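Local coordinates for uncharacterized protein (Bacillus subtilis, PDB 5DQV) that is a metal-dependent nucleotide pyrophosphohydrolase of the HD-domain family, a mainly helical enzyme with a nickel ion bound in its metal site, at residues R17-S22 with V87-G92; L54-T59 with A96-H101; I67-K70 with I75-S78. All coordinates share one frame; numbering follows the deposited sequence. Where two conformers were deposited one is given.

Contact 1: residues R17-S22 with V87-G92; sequences RTWVQS and VTFGIG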
loop_
_atom_site.group_PDB
_atom_site.type_symbol
_atom_site.label_atom_id
_atom_site.label_comp_id
_atom_site.label_asym_id
_atom_site.label_seq_id
_atom_site.Cartn_x
_atom_site.Cartn_y
_atom_site.Cartn_z
ATOM N N ARG A 17 -18.829 -15.065 -14.955
ATOM C CA ARG A 17 -17.627 -14.239 -14.955
ATOM C C ARG A 17 -17.834 -12.926 -15.702
ATOM O O ARG A 17 -17.392 -11.873 -15.250
ATOM C CB ARG A 17 -16.424 -14.971 -15.584
ATOM C CG ARG A 17 -15.684 -15.866 -14.702
ATOM C CD ARG A 17 -14.537 -16.594 -15.404
ATOM N NE ARG A 17 -14.076 -17.546 -14.421
ATOM C CZ ARG A 17 -13.226 -17.259 -13.417
ATOM N NH1 ARG A 17 -12.643 -16.073 -13.317
ATOM N NH2 ARG A 17 -12.918 -18.189 -12.534
ATOM N N THR A 18 -18.455 -12.991 -16.878
ATOM C CA THR A 18 -18.582 -11.793 -17.726
ATOM C C THR A 18 -19.591 -10.837 -17.032
ATOM O O THR A 18 -19.417 -9.642 -17.036
ATOM C CB THR A 18 -19.089 -12.164 -19.122
ATOM O OG1 THR A 18 -18.192 -13.099 -19.737
ATOM C CG2 THR A 18 -19.289 -10.913 -20.035
ATOM N N TRP A 19 -20.661 -11.402 -16.475
ATOM C CA TRP A 19 -21.664 -10.633 -15.731
ATOM C C TRP A 19 -21.049 -9.853 -14.573
ATOM O O TRP A 19 -21.219 -8.637 -14.470
ATOM C CB TRP A 19 -22.840 -11.523 -15.276
ATOM C CG TRP A 19 -23.729 -10.947 -14.261
ATOM C CD1 TRP A 19 -24.353 -9.738 -14.306
ATOM C CD2 TRP A 19 -24.095 -11.549 -13.013
ATOM N NE1 TRP A 19 -25.132 -9.548 -13.151
ATOM C CE2 TRP A 19 -24.972 -10.639 -12.344
ATOM C CE3 TRP A 19 -23.763 -12.766 -12.384
ATOM C CZ2 TRP A 19 -25.517 -10.913 -11.108
ATOM C CZ3 TRP A 19 -24.305 -13.030 -11.173
ATOM C CH2 TRP A 19 -25.189 -12.106 -10.534
ATOM N N VAL A 20 -20.334 -10.557 -13.708
ATOM C CA VAL A 20 -19.747 -9.966 -12.521
ATOM C C VAL A 20 -18.762 -8.867 -12.904
ATOM O O VAL A 20 -18.779 -7.767 -12.317
ATOM C CB VAL A 20 -19.043 -11.048 -11.664
ATOM C CG1 VAL A 20 -18.137 -10.431 -10.618
ATOM C CG2 VAL A 20 -20.104 -12.007 -11.041
ATOM N N GLN A 21 -17.917 -9.167 -13.897
ATOM C CA GLN A 21 -16.990 -8.169 -14.410
ATOM C C GLN A 21 -17.748 -6.954 -14.943
ATOM O O GLN A 21 -17.339 -5.819 -14.684
ATOM C CB GLN A 21 -16.018 -8.769 -15.437
ATOM C CG GLN A 21 -14.917 -7.812 -15.848
ATOM C CD GLN A 21 -13.862 -8.447 -16.783
ATOM O OE1 GLN A 21 -14.014 -9.582 -17.228
ATOM N NE2 GLN A 21 -12.797 -7.720 -17.046
ATOM N N SER A 22 -18.878 -7.166 -15.637
ATOM C CA SER A 22 -19.686 -6.055 -16.142
ATOM C C SER A 22 -20.357 -5.254 -15.038
ATOM O O SER A 22 -20.457 -4.043 -15.145
ATOM C CB SER A 22 -20.746 -6.586 -17.115
ATOM O OG SER A 22 -21.547 -5.542 -17.665
ATOM N N VAL A 87 -30.347 -17.934 -11.895
ATOM C CA VAL A 87 -31.388 -18.824 -12.403
ATOM C C VAL A 87 -31.616 -18.590 -13.916
ATOM O O VAL A 87 -31.799 -19.523 -14.680
ATOM C CB VAL A 87 -32.714 -18.658 -11.573
ATOM C CG1 VAL A 87 -33.937 -19.285 -12.262
ATOM C CG2 VAL A 87 -32.504 -19.266 -10.180
ATOM N N THR A 88 -31.633 -17.335 -14.328
ATOM C CA THR A 88 -31.811 -17.011 -15.731
ATOM C C THR A 88 -30.675 -17.592 -16.525
ATOM O O THR A 88 -30.853 -18.120 -17.629
ATOM C CB THR A 88 -31.815 -15.487 -15.901
ATOM O OG1 THR A 88 -32.921 -14.952 -15.175
ATOM C CG2 THR A 88 -31.878 -15.089 -17.387
ATOM N N PHE A 89 -29.481 -17.497 -15.970
ATOM C CA PHE A 89 -28.308 -18.061 -16.605
ATOM C C PHE A 89 -28.273 -19.589 -16.643
ATOM O O PHE A 89 -27.350 -20.175 -17.270
ATOM C CB PHE A 89 -27.029 -17.521 -15.975
ATOM C CG PHE A 89 -26.694 -16.080 -16.307
ATOM C CD1 PHE A 89 -27.208 -15.422 -17.411
ATOM C CD2 PHE A 89 -25.751 -15.420 -15.544
ATOM C CE1 PHE A 89 -26.826 -14.097 -17.699
ATOM C CE2 PHE A 89 -25.362 -14.154 -15.855
ATOM C CZ PHE A 89 -25.893 -13.489 -16.934
ATOM N N GLY A 90 -29.264 -20.247 -16.025
ATOM C CA GLY A 90 -29.435 -21.691 -16.147
ATOM C C GLY A 90 -28.907 -22.516 -14.978
ATOM O O GLY A 90 -28.960 -23.761 -15.022
ATOM N N ILE A 91 -28.451 -21.855 -13.906
ATOM C CA ILE A 91 -28.082 -22.585 -12.712
ATOM C C ILE A 91 -29.372 -23.100 -12.081
ATOM O O ILE A 91 -30.298 -22.337 -11.899
ATOM C CB ILE A 91 -27.254 -21.673 -11.722
ATOM C CG1 ILE A 91 -25.928 -21.287 -12.414
ATOM C CG2 ILE A 91 -27.083 -22.360 -10.360
ATOM C CD1 ILE A 91 -24.783 -21.123 -11.520
ATOM N N GLY A 92 -29.420 -24.366 -11.714
ATOM C CA GLY A 92 -30.634 -24.958 -11.108
ATOM C C GLY A 92 -30.991 -24.320 -9.762
ATOM O O GLY A 92 -30.152 -23.719 -9.112
#
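W19 on helix 8-24 meets F89 at the C-terminal end of helix 79-88. The two backbones stay well apart, with W19 CA and F89 CA 10.0 Å from each other. Just past the helix, G90 has positive phi (100°) and, with two bonds back into the last turn, forms a Schellman motif. One of these bonds runs from G90 N to V87 O, 3.0 Å. G92 then takes the N-cap position of helix 93-106.

The contact itself is a single aromatic pair. F89 turns its edge toward the face of the five-membered ring of W19. The ring centroids are 5.7 Å apart and the planes stand at 81°, an offset edge-to-face stack. The closest approach is lower down the tryptophan, where W19 CB lies at the edge of the phenyl ring, 3.7 Å from F89 CE2. The indole swings anti to the backbone N of W19 (chi1 166°). This places it beside F89, where it also touches V63, L66 and L77.

Neither ring is fully buried. The arrangement is a T-shaped aromatic pair at the surface of a helical bundle, joining helix 8-24 to the Schellman-capped end of helix 79-88 in an HD-family fold.

Contact 2: residues L54-T59 with A96-H101; sequences LFIVET and ADRVIH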
loop_
_atom_site.group_PDB
_atom_site.type_symbol
_atom_site.label_atom_id
_atom_site.label_comp_id
_atom_site.label_asym_id
_atom_site.label_seq_id
_atom_site.Cartn_x
_atom_site.Cartn_y
_atom_site.Cartn_z
ATOM N N LEU A 54 -16.905 -28.073 -6.824
ATOM C CA LEU A 54 -16.130 -26.980 -7.474
ATOM C C LEU A 54 -17.013 -25.929 -8.184
ATOM O O LEU A 54 -16.664 -24.728 -8.243
ATOM C CB LEU A 54 -15.109 -27.547 -8.471
ATOM C CG LEU A 54 -13.995 -28.423 -7.920
ATOM C CD1 LEU A 54 -12.936 -28.791 -8.996
ATOM C CD2 LEU A 54 -13.315 -27.784 -6.660
ATOM N N PHE A 55 -18.149 -26.375 -8.720
ATOM C CA PHE A 55 -19.023 -25.440 -9.388
ATOM C C PHE A 55 -19.613 -24.472 -8.383
ATOM O O PHE A 55 -19.686 -23.257 -8.636
ATOM C CB PHE A 55 -20.120 -26.161 -10.185
ATOM C CG PHE A 55 -21.026 -25.222 -10.932
ATOM C CD1 PHE A 55 -20.522 -24.447 -11.961
ATOM C CD2 PHE A 55 -22.360 -25.105 -10.591
ATOM C CE1 PHE A 55 -21.318 -23.577 -12.642
ATOM C CE2 PHE A 55 -23.171 -24.253 -11.251
ATOM C CZ PHE A 55 -22.650 -23.482 -12.311
ATOM N N ILE A 56 -20.010 -24.990 -7.219
ATOM C CA ILE A 56 -20.609 -24.122 -6.218
ATOM C C ILE A 56 -19.523 -23.197 -5.681
ATOM O O ILE A 56 -19.758 -22.004 -5.462
ATOM C CB ILE A 56 -21.299 -24.916 -5.056
ATOM C CG1 ILE A 56 -22.502 -25.743 -5.550
ATOM C CG2 ILE A 56 -21.709 -23.986 -3.955
ATOM C CD1 ILE A 56 -23.588 -24.898 -6.314
ATOM N N VAL A 57 -18.333 -23.731 -5.467
ATOM C CA VAL A 57 -17.248 -22.919 -4.930
ATOM C C VAL A 57 -16.930 -21.762 -5.880
ATOM O O VAL A 57 -16.831 -20.593 -5.452
ATOM C CB VAL A 57 -15.988 -23.746 -4.706
ATOM C CG1 VAL A 57 -14.769 -22.803 -4.574
ATOM C CG2 VAL A 57 -16.143 -24.644 -3.456
ATOM N N GLU A 58 -16.812 -22.080 -7.177
ATOM C CA GLU A 58 -16.445 -21.033 -8.137
ATOM C C GLU A 58 -17.536 -19.968 -8.272
ATOM O O GLU A 58 -17.225 -18.779 -8.334
ATOM C CB GLU A 58 -16.124 -21.621 -9.478
ATOM C CG GLU A 58 -15.508 -20.645 -10.412
ATOM C CD GLU A 58 -15.142 -21.258 -11.720
ATOM O OE1 GLU A 58 -15.387 -22.482 -11.954
ATOM O OE2 GLU A 58 -14.674 -20.476 -12.553
ATOM N N THR A 59 -18.780 -20.399 -8.387
ATOM C CA THR A 59 -19.920 -19.508 -8.467
ATOM C C THR A 59 -20.062 -18.612 -7.262
ATOM O O THR A 59 -20.155 -17.382 -7.419
ATOM C CB THR A 59 -21.233 -20.260 -8.747
ATOM O OG1 THR A 59 -21.080 -21.006 -9.952
ATOM C CG2 THR A 59 -22.372 -19.266 -8.894
ATOM N N ALA A 96 -28.471 -22.679 -6.970
ATOM C CA ALA A 96 -28.641 -21.274 -6.723
ATOM C C ALA A 96 -28.940 -20.968 -5.232
ATOM O O ALA A 96 -28.362 -20.054 -4.637
ATOM C CB ALA A 96 -29.729 -20.715 -7.672
ATOM N N ASP A 97 -29.776 -21.784 -4.603
ATOM C CA ASP A 97 -30.061 -21.634 -3.177
ATOM C C ASP A 97 -28.767 -21.814 -2.335
ATOM O O ASP A 97 -28.540 -21.060 -1.355
ATOM C CB ASP A 97 -31.106 -22.699 -2.721
ATOM C CG ASP A 97 -32.526 -22.314 -3.027
ATOM O OD1 ASP A 97 -32.758 -21.184 -3.464
ATOM O OD2 ASP A 97 -33.438 -23.154 -2.827
ATOM N N ARG A 98 -27.939 -22.814 -2.699
ATOM C CA ARG A 98 -26.691 -23.101 -1.985
ATOM C C ARG A 98 -25.773 -21.885 -2.061
ATOM O O ARG A 98 -25.139 -21.517 -1.082
ATOM C CB ARG A 98 -25.951 -24.326 -2.581
ATOM C CG ARG A 98 -26.515 -25.693 -2.238
ATOM C CD ARG A 98 -25.814 -26.844 -3.004
ATOM N NE ARG A 98 -24.472 -27.161 -2.496
ATOM C CZ ARG A 98 -23.643 -28.062 -3.037
ATOM N NH1 ARG A 98 -24.008 -28.786 -4.099
ATOM N NH2 ARG A 98 -22.443 -28.271 -2.492
ATOM N N VAL A 99 -25.681 -21.295 -3.257
ATOM C CA VAL A 99 -24.829 -20.153 -3.478
ATOM C C VAL A 99 -25.330 -18.972 -2.629
ATOM O O VAL A 99 -24.543 -18.361 -1.895
ATOM C CB VAL A 99 -24.753 -19.778 -4.948
ATOM C CG1 VAL A 99 -24.155 -18.361 -5.099
ATOM C CG2 VAL A 99 -23.889 -20.846 -5.671
ATOM N N ILE A 100 -26.647 -18.760 -2.596
ATOM C CA ILE A 100 -27.222 -17.671 -1.807
ATOM C C ILE A 100 -26.946 -17.880 -0.311
ATOM O O ILE A 100 -26.547 -16.924 0.394
ATOM C CB ILE A 100 -28.728 -17.474 -2.180
ATOM C CG1 ILE A 100 -28.875 -16.948 -3.609
ATOM C CG2 ILE A 100 -29.538 -16.595 -1.134
ATOM C CD1 ILE A 100 -28.046 -15.670 -3.962
ATOM N N HIS A 101 -27.104 -19.108 0.174
ATOM C CA HIS A 101 -26.873 -19.408 1.575
ATOM C C HIS A 101 -25.422 -19.098 1.969
ATOM O O HIS A 101 -25.168 -18.630 3.067
ATOM C CB HIS A 101 -27.237 -20.861 1.913
ATOM C CG HIS A 101 -28.715 -21.125 2.026
ATOM N ND1 HIS A 101 -29.538 -20.445 2.905
ATOM C CD2 HIS A 101 -29.501 -22.053 1.425
ATOM C CE1 HIS A 101 -30.772 -20.913 2.804
ATOM N NE2 HIS A 101 -30.777 -21.885 1.908
#
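Helices 54-63 and 93-106 pack here with their local axes 9.7 Å apart and a crossing angle of -48°; I56 and V99 have the nearest CA atoms, 6.4 Å apart. V99 CG2 is the shared apolar point. It meets T59 CG2 at 3.9 Å and I56 CD1 at 4.1 Å, so one methyl branch touches two residues a helical turn apart.

R98 closes the side of the contact, but it was deposited in two conformers, and what follows depends on the one described. In that copy the chain bends at chi3 (75°), which brings the guanidinium across I56. I56 CG1 then sits over the centre of one guanidinium face, 3.6 Å from R98 CZ. The polar end of R98 is held elsewhere, by a salt bridge from NH2 to E122.

The hydroxyl of T59 turns back to its own helix. T59 OG1 donates to F55 O at 3.0 Å. The carbonyl also takes the backbone bond from T59 N, and the two donors reach it from opposite faces of its plane.

Around this buried seam, T59 touches I16 of helix 8-24 and L86 of helix 79-88. On the other flank of helix 54-63, V57 packs on A43 of helix 33-50.

Contact 3: residues I67-K70 with I75-S78; sequences IDVK and IRLS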
loop_
_atom_site.group_PDB
_atom_site.type_symbol
_atom_site.label_atom_id
_atom_site.label_comp_id
_atom_site.label_asym_id
_atom_site.label_seq_id
_atom_site.Cartn_x
_atom_site.Cartn_y
_atom_site.Cartn_z
ATOM N N ILE A 67 -23.177 -8.374 -3.126
ATOM C CA ILE A 67 -24.143 -7.896 -2.140
ATOM C C ILE A 67 -23.522 -7.186 -0.939
ATOM O O ILE A 67 -24.228 -6.797 -0.019
ATOM C CB ILE A 67 -25.053 -9.033 -1.658
ATOM C CG1 ILE A 67 -24.311 -10.077 -0.802
ATOM C CG2 ILE A 67 -25.681 -9.730 -2.855
ATOM C CD1 ILE A 67 -25.283 -11.043 -0.013
ATOM N N ASP A 68 -22.200 -7.024 -0.959
ATOM C CA ASP A 68 -21.465 -6.622 0.239
ATOM C C ASP A 68 -21.691 -5.117 0.421
ATOM O O ASP A 68 -21.707 -4.324 -0.535
ATOM C CB ASP A 68 -19.987 -7.028 0.088
ATOM C CG ASP A 68 -19.125 -6.752 1.352
ATOM O OD1 ASP A 68 -18.852 -5.592 1.651
ATOM O OD2 ASP A 68 -18.675 -7.704 1.995
ATOM N N VAL A 69 -21.909 -4.736 1.663
ATOM C CA VAL A 69 -22.243 -3.379 2.009
ATOM C C VAL A 69 -21.181 -2.389 1.567
ATOM O O VAL A 69 -21.475 -1.206 1.392
ATOM C CB VAL A 69 -22.448 -3.250 3.508
ATOM C CG1 VAL A 69 -23.619 -4.139 3.902
ATOM C CG2 VAL A 69 -21.134 -3.608 4.276
ATOM N N LYS A 70 -19.965 -2.888 1.383
ATOM C CA LYS A 70 -18.838 -2.039 1.041
ATOM C C LYS A 70 -18.856 -1.558 -0.403
ATOM O O LYS A 70 -18.219 -0.556 -0.715
ATOM C CB LYS A 70 -17.532 -2.772 1.338
ATOM C CG LYS A 70 -17.129 -2.707 2.835
ATOM N N ILE A 75 -23.670 0.098 -7.517
ATOM C CA ILE A 75 -23.245 -1.204 -8.002
ATOM C C ILE A 75 -23.798 -2.356 -7.213
ATOM O O ILE A 75 -24.189 -3.372 -7.798
ATOM C CB ILE A 75 -21.699 -1.256 -8.058
ATOM C CG1 ILE A 75 -21.205 -0.285 -9.174
ATOM C CG2 ILE A 75 -21.212 -2.696 -8.244
ATOM C CD1 ILE A 75 -19.675 -0.092 -9.257
ATOM N N ARG A 76 -23.837 -2.220 -5.884
ATOM C CA ARG A 76 -24.255 -3.286 -5.005
ATOM C C ARG A 76 -25.609 -3.871 -5.434
ATOM O O ARG A 76 -26.502 -3.121 -5.831
ATOM C CB ARG A 76 -24.299 -2.739 -3.551
ATOM C CG ARG A 76 -24.556 -3.785 -2.463
ATOM C CD ARG A 76 -24.578 -3.176 -1.052
ATOM N NE ARG A 76 -25.326 -4.069 -0.162
ATOM C CZ ARG A 76 -26.029 -3.696 0.918
ATOM N NH1 ARG A 76 -26.097 -2.447 1.285
ATOM N NH2 ARG A 76 -26.695 -4.600 1.640
ATOM N N LEU A 77 -25.734 -5.206 -5.401
ATOM C CA LEU A 77 -26.986 -5.910 -5.756
ATOM C C LEU A 77 -27.710 -6.403 -4.520
ATOM O O LEU A 77 -27.078 -6.587 -3.484
ATOM C CB LEU A 77 -26.660 -7.147 -6.600
ATOM C CG LEU A 77 -26.019 -6.812 -7.956
ATOM C CD1 LEU A 77 -25.843 -8.032 -8.841
ATOM C CD2 LEU A 77 -26.832 -5.662 -8.625
ATOM N N SER A 78 -29.025 -6.555 -4.640
ATOM C CA SER A 78 -29.805 -7.237 -3.643
ATOM C C SER A 78 -29.614 -8.720 -3.851
ATOM O O SER A 78 -29.189 -9.201 -4.939
ATOM C CB SER A 78 -31.273 -6.882 -3.780
ATOM O OG SER A 78 -31.803 -7.482 -4.931
HETATM O O HOH W 1 -24.223 -0.268 0.335
#
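This contact folds the loop between helices 54-63 and 79-88 back on itself close to the metal site. The D68 side chain is about 6 Å from the bound nickel, whose site comprises H35, H64, D65 and D130.

R76 reaches across to I67. Its side chain runs extended from CG to NE, and R76 NE donates to I67 O at 2.9 Å. The bond is bent, and the donor lies above the carbonyl plane. V69 lies alongside R76, pointing the same way. V69 CG1 sits over one guanidinium face, offset toward the rim and 3.8 Å from R76 NH2. At the edge of the same group, a water accepts from R76 NH1 at 3.0 Å and donates to V69 O.

I67 CA makes a CA-H...O contact with L77 O. I67 CG2 lies 3.5 Å from L77 O; the side chain also packs on V79 and V82 of helix 79-88 and on I103 and T104 of helix 93-106. D68 OD1 accepts from K70 N at 2.9 Å.

Together these form a loop bridged by an arginine-to-carbonyl bond, next to backbone bonds between L77 and L66. An Asx turn lies on one limb and the S78 N-cap of helix 79-88 on the other, beside an HD-type metal centre.

In the fold
Along the chain the segments come in the order 17-22, 54-59, 67-70, 75-78, 87-92, 96-101. Contacts 1 and 2 therefore cross, and contact 3 is nested inside both. The centres of contacts 1 and 2 are 12 Å apart. They touch through the R17-E58 salt bridge and through I91, which packs on F55. Contact 3 lies about 16 Å from contact 1 and 17 Å from contact 2, between centres. It touches contact 1 where W19 meets L77. Its nearest atoms to contact 2 are about 6 Å away. Contact 1 joins helix 8-24 to the end of helix 79-88, and contact 2 joins helices 54-63 and 93-106. Contact 3 is the one beside the nickel.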